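Local atomic coordinates of lipolytic enzyme (Clostridium thermocellum, PDB entry 2VPT), a protein that hydrolyses acetyl esters of xylan as the catalytic domain of a cellulosomal family 3 carbohydrate esterase, a member of the SGNH-hydrolase clan. Residues 4-9 and 84-89; 8-13 and 42-47; 13-18 and 88-93; 46-51 and 61-66. One frame throughout, in Å; residues are numbered along the deposited sequence.

Interaction 1: residues 4-9 and 84-89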
loop_
_atom_site.group_PDB
_atom_site.type_symbol
_atom_site.label_atom_id
_atom_site.label_comp_id
_atom_site.label_asym_id
_atom_site.label_seq_id
_atom_site.Cartn_x
_atom_site.Cartn_y
_atom_site.Cartn_z
ATOM N N LYS A 4 17.198 12.153 -21.359
ATOM C CA LYS A 4 15.882 12.676 -20.910
ATOM C C LYS A 4 15.348 11.780 -19.796
ATOM O O LYS A 4 15.380 10.551 -19.927
ATOM C CB LYS A 4 14.879 12.688 -22.072
ATOM C CG LYS A 4 13.536 13.302 -21.699
ATOM C CD LYS A 4 12.427 12.949 -22.669
ATOM C CE LYS A 4 11.064 13.246 -22.060
ATOM N NZ LYS A 4 9.952 13.040 -23.037
ATOM N N THR A 5 14.885 12.395 -18.707
ATOM C CA THR A 5 14.121 11.662 -17.685
ATOM C C THR A 5 12.781 11.255 -18.277
ATOM O O THR A 5 12.081 12.086 -18.854
ATOM C CB THR A 5 13.886 12.485 -16.403
ATOM O OG1 THR A 5 15.142 12.739 -15.754
ATOM C CG2 THR A 5 12.983 11.736 -15.423
ATOM N N ILE A 6 12.464 9.968 -18.136
ATOM C CA ILE A 6 11.208 9.381 -18.616
ATOM C C ILE A 6 10.243 9.224 -17.435
ATOM O O ILE A 6 10.571 8.537 -16.470
ATOM C CB ILE A 6 11.445 7.973 -19.231
ATOM C CG1 ILE A 6 12.606 7.984 -20.236
ATOM C CG2 ILE A 6 10.163 7.447 -19.897
ATOM C CD1 ILE A 6 12.903 6.641 -20.821
ATOM N N LYS A 7 9.080 9.860 -17.515
ATOM C CA LYS A 7 8.024 9.696 -16.507
ATOM C C LYS A 7 7.159 8.506 -16.897
ATOM O O LYS A 7 6.576 8.478 -17.988
ATOM C CB LYS A 7 7.153 10.943 -16.399
ATOM C CG LYS A 7 7.868 12.141 -15.778
ATOM C CD LYS A 7 6.958 13.352 -15.669
ATOM C CE LYS A 7 7.612 14.471 -14.869
ATOM N NZ LYS A 7 6.692 15.626 -14.630
ATOM N N ILE A 8 7.100 7.519 -16.013
ATOM C CA ILE A 8 6.360 6.294 -16.233
ATOM C C ILE A 8 5.304 6.164 -15.148
ATOM O O ILE A 8 5.628 6.246 -13.969
ATOM C CB ILE A 8 7.263 5.047 -16.183
ATOM C CG1 ILE A 8 8.397 5.143 -17.219
ATOM C CG2 ILE A 8 6.401 3.802 -16.404
ATOM C CD1 ILE A 8 9.406 3.992 -17.190
HETATM N N MSE A 9 4.044 5.984 -15.541
HETATM C CA MSE A 9 2.962 5.796 -14.588
HETATM C C MSE A 9 2.534 4.335 -14.564
HETATM O O MSE A 9 1.899 3.854 -15.511
HETATM C CB MSE A 9 1.766 6.658 -14.948
HETATM C CG MSE A 9 0.680 6.602 -13.875
HETATM SE SE MSE A 9 -0.882 7.610 -14.334
HETATM C CE MSE A 9 -0.410 8.627 -13.975
ATOM N N PRO A 84 2.445 11.586 -17.652
ATOM C CA PRO A 84 3.504 10.630 -17.914
ATOM C C PRO A 84 3.863 10.533 -19.395
ATOM O O PRO A 84 3.017 10.762 -20.255
ATOM C CB PRO A 84 2.883 9.310 -17.467
ATOM C CG PRO A 84 1.428 9.514 -17.658
ATOM C CD PRO A 84 1.179 10.923 -17.300
ATOM N N ASP A 85 5.100 10.156 -19.665
ATOM C CA ASP A 85 5.540 9.829 -21.026
ATOM C C ASP A 85 5.100 8.421 -21.427
ATOM O O ASP A 85 4.824 8.145 -22.594
ATOM C CB ASP A 85 7.060 9.950 -21.117
ATOM C CG ASP A 85 7.547 11.328 -20.758
ATOM O OD1 ASP A 85 7.096 12.286 -21.416
ATOM O OD2 ASP A 85 8.354 11.459 -19.820
ATOM N N VAL A 86 5.011 7.533 -20.438
ATOM C CA VAL A 86 4.755 6.121 -20.637
ATOM C C VAL A 86 3.793 5.672 -19.539
ATOM O O VAL A 86 3.898 6.119 -18.386
ATOM C CB VAL A 86 6.066 5.301 -20.507
ATOM C CG1 VAL A 86 5.827 3.810 -20.660
ATOM C CG2 VAL A 86 7.109 5.760 -21.537
ATOM N N VAL A 87 2.858 4.797 -19.903
ATOM C CA VAL A 87 1.964 4.151 -18.961
ATOM C C VAL A 87 2.203 2.651 -19.029
ATOM O O VAL A 87 2.252 2.081 -20.118
ATOM C CB VAL A 87 0.480 4.476 -19.276
ATOM C CG1 VAL A 87 -0.469 3.625 -18.429
ATOM C CG2 VAL A 87 0.237 5.948 -19.081
ATOM N N PHE A 88 2.346 2.023 -17.861
ATOM C CA PHE A 88 2.427 0.585 -17.723
ATOM C C PHE A 88 1.080 0.137 -17.174
ATOM O O PHE A 88 0.819 0.286 -15.976
ATOM C CB PHE A 88 3.514 0.164 -16.724
ATOM C CG PHE A 88 4.942 0.333 -17.181
ATOM C CD1 PHE A 88 5.302 0.558 -18.497
ATOM C CD2 PHE A 88 5.951 0.212 -16.234
ATOM C CE1 PHE A 88 6.654 0.663 -18.852
ATOM C CE2 PHE A 88 7.295 0.321 -16.590
ATOM C CZ PHE A 88 7.631 0.535 -17.895
ATOM N N LEU A 89 0.221 -0.406 -18.031
ATOM C CA LEU A 89 -1.140 -0.772 -17.634
ATOM C C LEU A 89 -1.240 -2.279 -17.406
ATOM O O LEU A 89 -0.898 -3.078 -18.270
ATOM C CB LEU A 89 -2.124 -0.315 -18.721
ATOM C CG LEU A 89 -3.599 -0.597 -18.448
ATOM C CD1 LEU A 89 -4.084 0.188 -17.238
ATOM C CD2 LEU A 89 -4.446 -0.280 -19.660
#
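Ile8 pairs with Val86 and Met9 with Val87 in parallel register, and the axes of strand parts 5-9 and 86-89 approach to 4.6 Å at a crossing angle of -26°. The backbone bonds follow this register: Met9 N donates to Val86 O (2.9 Å), and Phe88 N to Met9 O (3.0 Å). Lys7 O is gripped twice, by Val86 N and by Asp85 N, the second through a distinctly bent bond. The carboxylate of Asp85 carries the pairing past the strand start. Its CG sits beside its own backbone N (chi1 -58°), and OD2 accepts from Lys7 N at 2.9 Å in a nearly straight bond (171°). The extended Lys4 meets the other oxygen tip to tip, NZ to OD1 3.4 Å, a weak salt bridge.

These are neighbouring strands of the central parallel sheet of the SGNH-hydrolase alpha/beta fold, covered on the Ile8 face by helix 181-203 and on the Met9 face by helix 68-82.

Apolar contacts occupy both faces. Ile8 CG2 lies 3.5 Å from the Phe88 ring centroid, almost on the normal, a CH-pi contact; Trp191 also stacks with this ring. Ile8 runs alongside Val86. On the other face, CB of Met9, a selenomethionine, rests on Pro84 CB at 3.8 Å.

Interaction 2: residues 8-13 and 42-47. With CA (calcium ion), chain B.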
loop_
_atom_site.group_PDB
_atom_site.type_symbol
_atom_site.label_atom_id
_atom_site.label_comp_id
_atom_site.label_asym_id
_atom_site.label_seq_id
_atom_site.Cartn_x
_atom_site.Cartn_y
_atom_site.Cartn_z
ATOM N N ILE A 8 7.100 7.519 -16.013
ATOM C CA ILE A 8 6.360 6.294 -16.233
ATOM C C ILE A 8 5.304 6.164 -15.148
ATOM O O ILE A 8 5.628 6.246 -13.969
ATOM C CB ILE A 8 7.263 5.047 -16.183
ATOM C CG1 ILE A 8 8.397 5.143 -17.219
ATOM C CG2 ILE A 8 6.401 3.802 -16.404
ATOM C CD1 ILE A 8 9.406 3.992 -17.190
HETATM N N MSE A 9 4.044 5.984 -15.541
HETATM C CA MSE A 9 2.962 5.796 -14.588
HETATM C C MSE A 9 2.534 4.335 -14.564
HETATM O O MSE A 9 1.899 3.854 -15.511
HETATM C CB MSE A 9 1.766 6.658 -14.948
HETATM C CG MSE A 9 0.680 6.602 -13.875
HETATM SE SE MSE A 9 -0.882 7.610 -14.334
HETATM C CE MSE A 9 -0.410 8.627 -13.975
ATOM N N PRO A 10 2.862 3.617 -13.479
ATOM C CA PRO A 10 2.333 2.258 -13.324
ATOM C C PRO A 10 0.876 2.298 -12.883
ATOM O O PRO A 10 0.580 2.817 -11.816
ATOM C CB PRO A 10 3.225 1.649 -12.224
ATOM C CG PRO A 10 4.347 2.613 -12.047
ATOM C CD PRO A 10 3.785 3.954 -12.377
ATOM N N VAL A 11 -0.017 1.769 -13.711
ATOM C CA VAL A 11 -1.458 1.794 -13.456
ATOM C C VAL A 11 -1.930 0.347 -13.328
ATOM O O VAL A 11 -1.689 -0.470 -14.211
ATOM C CB VAL A 11 -2.233 2.472 -14.598
ATOM C CG1 VAL A 11 -3.728 2.406 -14.333
ATOM C CG2 VAL A 11 -1.786 3.884 -14.761
ATOM N N GLY A 12 -2.611 0.008 -12.240
ATOM C CA GLY A 12 -3.113 -1.338 -12.119
ATOM C C GLY A 12 -3.858 -1.584 -10.839
ATOM O O GLY A 12 -4.394 -0.648 -10.207
ATOM N N ASP A 13 -3.883 -2.863 -10.470
ATOM C CA ASP A 13 -4.631 -3.366 -9.326
ATOM C C ASP A 13 -3.669 -3.789 -8.214
ATOM O O ASP A 13 -2.613 -3.172 -8.061
ATOM C CB ASP A 13 -5.607 -4.467 -9.791
ATOM C CG ASP A 13 -4.932 -5.600 -10.525
ATOM O OD1 ASP A 13 -3.724 -5.875 -10.290
ATOM O OD2 ASP A 13 -5.617 -6.235 -11.366
ATOM N N ILE A 42 14.685 7.420 -14.699
ATOM C CA ILE A 42 13.266 7.067 -14.571
ATOM C C ILE A 42 12.634 7.817 -13.411
ATOM O O ILE A 42 13.190 7.851 -12.307
ATOM C CB ILE A 42 13.109 5.542 -14.329
ATOM C CG1 ILE A 42 13.723 4.753 -15.482
ATOM C CG2 ILE A 42 11.638 5.165 -14.127
ATOM C CD1 ILE A 42 13.164 5.068 -16.864
ATOM N N ASP A 43 11.477 8.405 -13.670
ATOM C CA ASP A 43 10.618 8.974 -12.642
ATOM C C ASP A 43 9.290 8.210 -12.698
ATOM O O ASP A 43 8.493 8.387 -13.615
ATOM C CB ASP A 43 10.408 10.466 -12.912
ATOM C CG ASP A 43 9.629 11.175 -11.828
ATOM O OD1 ASP A 43 9.329 10.568 -10.769
ATOM O OD2 ASP A 43 9.302 12.366 -12.050
ATOM N N PHE A 44 9.072 7.320 -11.734
ATOM C CA PHE A 44 7.758 6.718 -11.575
ATOM C C PHE A 44 6.830 7.794 -11.052
ATOM O O PHE A 44 7.169 8.506 -10.106
ATOM C CB PHE A 44 7.783 5.533 -10.609
ATOM C CG PHE A 44 8.286 4.230 -11.199
ATOM C CD1 PHE A 44 7.903 3.806 -12.465
ATOM C CD2 PHE A 44 9.073 3.371 -10.437
ATOM C CE1 PHE A 44 8.344 2.592 -12.958
ATOM C CE2 PHE A 44 9.491 2.146 -10.929
ATOM C CZ PHE A 44 9.138 1.758 -12.192
ATOM N N VAL A 45 5.660 7.936 -11.661
ATOM C CA VAL A 45 4.701 8.932 -11.252
ATOM C C VAL A 45 3.338 8.340 -10.908
ATOM O O VAL A 45 2.937 7.297 -11.423
ATOM C CB VAL A 45 4.566 10.053 -12.334
ATOM C CG1 VAL A 45 5.906 10.756 -12.570
ATOM C CG2 VAL A 45 3.998 9.511 -13.650
ATOM N N GLY A 46 2.622 9.046 -10.052
ATOM C CA GLY A 46 1.321 8.611 -9.557
ATOM C C GLY A 46 1.114 9.124 -8.147
ATOM O O GLY A 46 2.078 9.532 -7.490
ATOM N N SER A 47 -0.122 9.156 -7.669
ATOM C CA SER A 47 -0.357 9.724 -6.345
ATOM C C SER A 47 -0.185 8.717 -5.212
ATOM O O SER A 47 0.085 9.118 -4.073
ATOM C CB SER A 47 -1.705 10.441 -6.254
ATOM O OG SER A 47 -1.717 11.552 -7.137
HETATM CA CA CA B . 8.545 9.694 -8.734
HETATM O O HOH W 1 10.061 10.709 -7.302
HETATM O O HOH W 2 7.164 11.652 -8.802
#
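Ile8 engages the edge of segment 42-47 through both of its backbone polar atoms: Ile8 N donates to Asp43 O (2.9 Å), and Val45 N donates to Ile8 O (2.9 Å). This flanking pair of bonds puts Ile8 opposite Phe44 in a parallel bridge, with Phe44 CA also sending a C-H toward Ile8 O. Val45 O has no hydrogen-bond donor although it is buried. It is met by carbons instead, Met9 CG at 3.4 Å and Pro10 CD at 3.6 Å, and by a CA-H...O contact from Met9.

Apolar packing gathers about the Phe44 ring, which lies side by side with Ile8 and turns its edge to Ile8 O, in the ring plane. Pro10 crosses it at about a right angle, CG to CD1 3.8 Å. Farther out, the terminal CD1 of Ile8 meets CD1 of Ile42.

Metal binding uses the side of segment 42-47 turned from this core. Asp43 OD1 (CG anti to the backbone N, chi1 -175°) binds the calcium ion at 2.4 Å and Phe44 O binds it at 2.3 Å; two waters, Asp57 and Asp59 complete the site.

Strand 41-44 thus flanks strand 5-12, which pairs with strand 86-90 as well, while helix 68-82 packs on Met9 and Val45.

Interaction 3: residues 13-18 and 88-93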
loop_
_atom_site.group_PDB
_atom_site.type_symbol
_atom_site.label_atom_id
_atom_site.label_comp_id
_atom_site.label_asym_id
_atom_site.label_seq_id
_atom_site.Cartn_x
_atom_site.Cartn_y
_atom_site.Cartn_z
ATOM N N ASP A 13 -3.883 -2.863 -10.470
ATOM C CA ASP A 13 -4.631 -3.366 -9.326
ATOM C C ASP A 13 -3.669 -3.789 -8.214
ATOM O O ASP A 13 -2.613 -3.172 -8.061
ATOM C CB ASP A 13 -5.607 -4.467 -9.791
ATOM C CG ASP A 13 -4.932 -5.600 -10.525
ATOM O OD1 ASP A 13 -3.724 -5.875 -10.290
ATOM O OD2 ASP A 13 -5.617 -6.235 -11.366
ATOM N N SER A 14 -3.993 -4.804 -7.427
ATOM C CA SER A 14 -3.105 -5.168 -6.330
ATOM C C SER A 14 -1.762 -5.690 -6.815
ATOM O O SER A 14 -0.817 -5.719 -6.035
ATOM C CB SER A 14 -3.720 -6.169 -5.375
ATOM O OG SER A 14 -4.225 -7.249 -6.072
ATOM N N CYS A 15 -1.682 -6.129 -8.072
ATOM C CA CYS A 15 -0.416 -6.595 -8.622
ATOM C C CYS A 15 0.548 -5.460 -8.910
ATOM O O CYS A 15 1.750 -5.693 -9.016
ATOM C CB CYS A 15 -0.626 -7.426 -9.882
ATOM S SG CYS A 15 -1.640 -8.893 -9.679
ATOM N N THR A 16 0.026 -4.245 -9.065
ATOM C CA THR A 16 0.836 -3.033 -9.224
ATOM C C THR A 16 1.065 -2.322 -7.894
ATOM O O THR A 16 2.164 -1.805 -7.638
ATOM C CB THR A 16 0.204 -2.101 -10.279
ATOM O OG1 THR A 16 0.197 -2.784 -11.544
ATOM C CG2 THR A 16 0.981 -0.792 -10.412
ATOM N N GLU A 17 0.050 -2.292 -7.032
ATOM C CA GLU A 17 0.240 -1.745 -5.694
ATOM C C GLU A 17 1.218 -2.606 -4.903
ATOM O O GLU A 17 2.029 -2.075 -4.135
ATOM C CB GLU A 17 -1.090 -1.573 -4.962
ATOM C CG GLU A 17 -0.956 -0.809 -3.639
ATOM C CD GLU A 17 -2.268 -0.244 -3.127
ATOM O OE1 GLU A 17 -3.341 -0.829 -3.401
ATOM O OE2 GLU A 17 -2.198 0.790 -2.439
ATOM N N GLY A 18 1.154 -3.920 -5.113
ATOM C CA GLY A 18 2.153 -4.842 -4.578
ATOM C C GLY A 18 1.756 -5.692 -3.393
ATOM O O GLY A 18 2.571 -5.982 -2.517
ATOM N N PHE A 88 2.346 2.023 -17.861
ATOM C CA PHE A 88 2.427 0.585 -17.723
ATOM C C PHE A 88 1.080 0.137 -17.174
ATOM O O PHE A 88 0.819 0.286 -15.976
ATOM C CB PHE A 88 3.514 0.164 -16.724
ATOM C CG PHE A 88 4.942 0.333 -17.181
ATOM C CD1 PHE A 88 5.302 0.558 -18.497
ATOM C CD2 PHE A 88 5.951 0.212 -16.234
ATOM C CE1 PHE A 88 6.654 0.663 -18.852
ATOM C CE2 PHE A 88 7.295 0.321 -16.590
ATOM C CZ PHE A 88 7.631 0.535 -17.895
ATOM N N LEU A 89 0.221 -0.406 -18.031
ATOM C CA LEU A 89 -1.140 -0.772 -17.634
ATOM C C LEU A 89 -1.240 -2.279 -17.406
ATOM O O LEU A 89 -0.898 -3.078 -18.270
ATOM C CB LEU A 89 -2.124 -0.315 -18.721
ATOM C CG LEU A 89 -3.599 -0.597 -18.448
ATOM C CD1 LEU A 89 -4.084 0.188 -17.238
ATOM C CD2 LEU A 89 -4.446 -0.280 -19.660
ATOM N N TRP A 90 -1.734 -2.664 -16.243
ATOM C CA TRP A 90 -1.869 -4.064 -15.878
ATOM C C TRP A 90 -3.169 -4.189 -15.104
ATOM O O TRP A 90 -3.227 -3.909 -13.899
ATOM C CB TRP A 90 -0.645 -4.519 -15.062
ATOM C CG TRP A 90 -0.614 -5.978 -14.760
ATOM C CD1 TRP A 90 -1.426 -6.946 -15.277
ATOM C CD2 TRP A 90 0.278 -6.649 -13.865
ATOM N NE1 TRP A 90 -1.107 -8.165 -14.745
ATOM C CE2 TRP A 90 -0.045 -8.015 -13.891
ATOM C CE3 TRP A 90 1.329 -6.227 -13.050
ATOM C CZ2 TRP A 90 0.636 -8.949 -13.130
ATOM C CZ3 TRP A 90 2.006 -7.170 -12.305
ATOM C CH2 TRP A 90 1.660 -8.505 -12.349
ATOM N N ILE A 91 -4.231 -4.603 -15.805
ATOM C CA ILE A 91 -5.577 -4.489 -15.244
ATOM C C ILE A 91 -6.535 -5.496 -15.865
ATOM O O ILE A 91 -6.319 -5.979 -16.981
ATOM C CB ILE A 91 -6.079 -3.042 -15.456
ATOM C CG1 ILE A 91 -7.213 -2.653 -14.500
ATOM C CG2 ILE A 91 -6.442 -2.790 -16.903
ATOM C CD1 ILE A 91 -6.811 -2.557 -13.036
ATOM N N GLY A 92 -7.576 -5.839 -15.105
ATOM C CA GLY A 92 -8.695 -6.656 -15.599
ATOM C C GLY A 92 -8.883 -7.966 -14.889
ATOM O O GLY A 92 -9.917 -8.614 -15.046
ATOM N N GLY A 93 -7.919 -8.373 -14.077
ATOM C CA GLY A 93 -8.050 -9.590 -13.320
ATOM C C GLY A 93 -9.229 -9.527 -12.366
ATOM O O GLY A 93 -9.914 -10.527 -12.156
HETATM O O HOH W 3 -1.808 -4.589 -11.765
HETATM O O HOH W 4 -8.089 -5.661 -12.230
HETATM O O HOH W 5 1.353 -1.742 -13.868
#
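Cys15 and Thr16 lie against the Trp90 ring, yet the contact begins two residues before that ring, at Phe88, whose carbonyl is reached through solvent. Water 5 donates both to Phe88 O (3.0 Å) and to Thr16 OG1 (2.8 Å), bridging strand and helix. At Trp90, CG is anti to the backbone N (chi1 -174°), and the indole turns one face to Cys15 of helix 14-17. Cys15 CB stands over its six-membered ring, 3.6 Å from the centroid and 15° off the normal, a CH-pi contact; SG follows over the same ring at 4.5 Å from the centroid, as a sulfur-aromatic contact. Trp90 O receives water 3 at 2.7 Å. This water also accepts from Asp13 N and Thr16 OG1, so one water ties the start of the helix to the backbone of Trp90.

Gly12, Asp13 and Ser14 form the family's Gly-Asp-Ser signature. Ser14 OG bonds to His178 NE2, and with Asp175 the geometry is consistent with a Ser-His-Asp catalytic triad. Asp13 N-caps the helix, its OD1 accepting from Cys15 N at 3.0 Å.

Next in order, Ile91 brings CD1 to 4.0 Å from Asp13 CB. Gly92 N donates to water 4, which in turn donates to Asp13 OD2 (2.7 Å). Gly93 then starts helix 93-99; its N bonds to the hydroxyl of Tyr128, the same group that bonds to Asp13 OD2, giving this carboxylate oxygen a protein partner besides the water.

Interaction 4: residues 46-51 and 61-66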
loop_
_atom_site.group_PDB
_atom_site.type_symbol
_atom_site.label_atom_id
_atom_site.label_comp_id
_atom_site.label_asym_id
_atom_site.label_seq_id
_atom_site.Cartn_x
_atom_site.Cartn_y
_atom_site.Cartn_z
ATOM N N GLY A 46 2.622 9.046 -10.052
ATOM C CA GLY A 46 1.321 8.611 -9.557
ATOM C C GLY A 46 1.114 9.124 -8.147
ATOM O O GLY A 46 2.078 9.532 -7.490
ATOM N N SER A 47 -0.122 9.156 -7.669
ATOM C CA SER A 47 -0.357 9.724 -6.345
ATOM C C SER A 47 -0.185 8.717 -5.212
ATOM O O SER A 47 0.085 9.118 -4.073
ATOM C CB SER A 47 -1.705 10.441 -6.254
ATOM O OG SER A 47 -1.717 11.552 -7.137
ATOM N N GLN A 48 -0.295 7.416 -5.503
ATOM C CA GLN A 48 -0.053 6.403 -4.464
ATOM C C GLN A 48 1.428 6.409 -4.135
ATOM O O GLN A 48 2.240 6.826 -4.956
ATOM C CB GLN A 48 -0.403 5.010 -4.961
ATOM C CG GLN A 48 -1.839 4.826 -5.450
ATOM C CD GLN A 48 -2.801 4.596 -4.339
ATOM O OE1 GLN A 48 -3.121 5.520 -3.578
ATOM N NE2 GLN A 48 -3.268 3.363 -4.216
ATOM N N ARG A 49 1.793 5.966 -2.937
ATOM C CA ARG A 49 3.213 5.821 -2.604
ATOM C C ARG A 49 3.386 4.657 -1.647
ATOM O O ARG A 49 2.838 4.641 -0.545
ATOM C CB ARG A 49 3.804 7.136 -2.062
ATOM C CG ARG A 49 5.317 7.102 -1.778
ATOM C CD ARG A 49 6.126 8.390 -2.165
ATOM N NE ARG A 49 5.401 9.660 -2.133
ATOM C CZ ARG A 49 5.741 10.780 -2.789
ATOM N NH1 ARG A 49 6.802 10.835 -3.588
ATOM N NH2 ARG A 49 4.990 11.865 -2.663
ATOM N N SER A 50 4.141 3.659 -2.102
ATOM C CA SER A 50 4.403 2.478 -1.305
ATOM C C SER A 50 5.611 1.740 -1.834
ATOM O O SER A 50 5.919 1.811 -3.024
ATOM C CB SER A 50 3.203 1.531 -1.293
ATOM O OG SER A 50 2.937 0.941 -2.554
ATOM N N GLY A 51 6.266 0.997 -0.954
ATOM C CA GLY A 51 7.402 0.214 -1.348
ATOM C C GLY A 51 8.351 -0.003 -0.197
ATOM O O GLY A 51 8.231 0.643 0.839
ATOM N N GLU A 61 0.267 4.311 -9.522
ATOM C CA GLU A 61 -1.214 4.329 -9.556
ATOM C C GLU A 61 -1.763 2.901 -9.579
ATOM O O GLU A 61 -2.652 2.556 -10.381
ATOM C CB GLU A 61 -1.767 5.126 -10.739
ATOM C CG GLU A 61 -1.686 6.620 -10.619
ATOM C CD GLU A 61 -2.505 7.268 -9.523
ATOM O OE1 GLU A 61 -3.340 6.658 -8.794
ATOM O OE2 GLU A 61 -2.234 8.455 -9.313
ATOM N N GLY A 62 -1.236 2.075 -8.684
ATOM C CA GLY A 62 -1.763 0.751 -8.413
ATOM C C GLY A 62 -2.783 0.832 -7.300
ATOM O O GLY A 62 -2.521 1.426 -6.253
ATOM N N HIS A 63 -3.951 0.235 -7.536
ATOM C CA HIS A 63 -5.067 0.269 -6.599
ATOM C C HIS A 63 -5.613 -1.128 -6.357
ATOM O O HIS A 63 -6.335 -1.675 -7.193
ATOM C CB HIS A 63 -6.169 1.168 -7.168
ATOM C CG HIS A 63 -5.787 2.606 -7.209
ATOM N ND1 HIS A 63 -5.054 3.187 -8.227
ATOM C CD2 HIS A 63 -5.978 3.576 -6.289
ATOM C CE1 HIS A 63 -4.820 4.453 -7.916
ATOM N NE2 HIS A 63 -5.406 4.718 -6.767
ATOM N N SER A 64 -5.236 -1.726 -5.231
ATOM C CA SER A 64 -5.720 -3.035 -4.856
ATOM C C SER A 64 -7.241 -3.053 -4.881
ATOM O O SER A 64 -7.885 -2.150 -4.366
ATOM C CB SER A 64 -5.222 -3.412 -3.463
ATOM O OG SER A 64 -3.808 -3.470 -3.451
ATOM N N GLY A 65 -7.790 -4.091 -5.492
ATOM C CA GLY A 65 -9.233 -4.282 -5.540
ATOM C C GLY A 65 -9.902 -3.713 -6.765
ATOM O O GLY A 65 -11.079 -3.987 -6.987
ATOM N N TRP A 66 -9.191 -2.956 -7.596
ATOM C CA TRP A 66 -9.854 -2.197 -8.650
ATOM C C TRP A 66 -10.010 -2.951 -9.954
ATOM O O TRP A 66 -9.183 -3.779 -10.328
ATOM C CB TRP A 66 -9.177 -0.871 -8.922
ATOM C CG TRP A 66 -9.379 0.164 -7.866
ATOM C CD1 TRP A 66 -9.468 -0.028 -6.518
ATOM C CD2 TRP A 66 -9.426 1.577 -8.076
ATOM N NE1 TRP A 66 -9.587 1.191 -5.882
ATOM C CE2 TRP A 66 -9.565 2.188 -6.815
ATOM C CE3 TRP A 66 -9.379 2.386 -9.216
ATOM C CZ2 TRP A 66 -9.638 3.565 -6.661
ATOM C CZ3 TRP A 66 -9.472 3.752 -9.059
ATOM C CH2 TRP A 66 -9.609 4.333 -7.796
HETATM O O HOH W 6 -3.088 11.006 -9.513
#
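Gln48 and His63 make the close-packed half of this contact. The Gln48 amide stacks on the imidazole with the planes 10° apart, and its NE2 hovers 3.3 Å above the plane of the His63 ring, displaced toward the rim. A bend at chi2 (-82°) turns CD of Gln48 over the ring. The same NE2 donates to Gly62 O at 2.9 Å along an almost straight N-H...O line (173°), with the acceptor in the amide plane, so this bond helps to fix the rotation of the stacked amide. CH2 of Trp66 lies over the opposite face of His63, 4.0 Å above the plane. A further close approach is at Gly46, where, with no side chain in the way, CA comes to 3.8 Å from Glu61 CG.

Both segments belong to a beta hairpin, strand 48-49 antiparallel to strand 59-62, whose second arm runs into a type II turn from His63 to Trp66. The Ser64-Gly65 pair in that turn resembles the block II signature of SGNH hydrolases, whose glycine usually lends its N-H to the oxyanion hole; such a role here is probable only.

The looser flank is at Ser47, on the exposed side. Ser47 N donates to Glu61 OE2 at 2.8 Å, approaching from above the carboxylate plane. Water 6 donates to that same oxygen (2.7 Å) and hydrogen-bonds to Ser47 OG (2.8 Å) in the conformer described, one of two; OG also bonds to His82. Beyond the hairpin, Trp66 NE1 bonds to Glu23 of the second subunit.

How the interactions relate
From the N terminus, strand 5-12 is the common thread. Interaction 2 closes the first loop, bringing residues 42-47 back beside residues 8-13 after helix 28-37. Interaction 4 begins where that contact ends and closes the short hairpin, which docks on the same strand through Pro10 O to Glu61 N and Gly12 O to His63 N. Interaction 1 closes a longer loop that encloses the hairpin and brings strand 86-90 to strand 5-12. Interaction 3 also encloses it, continuing from both of these strands to join helix 14-17 to the start of helix 93-99; it crosses interaction 2. Glu17 to Ser64 links interactions 3 and 4 directly.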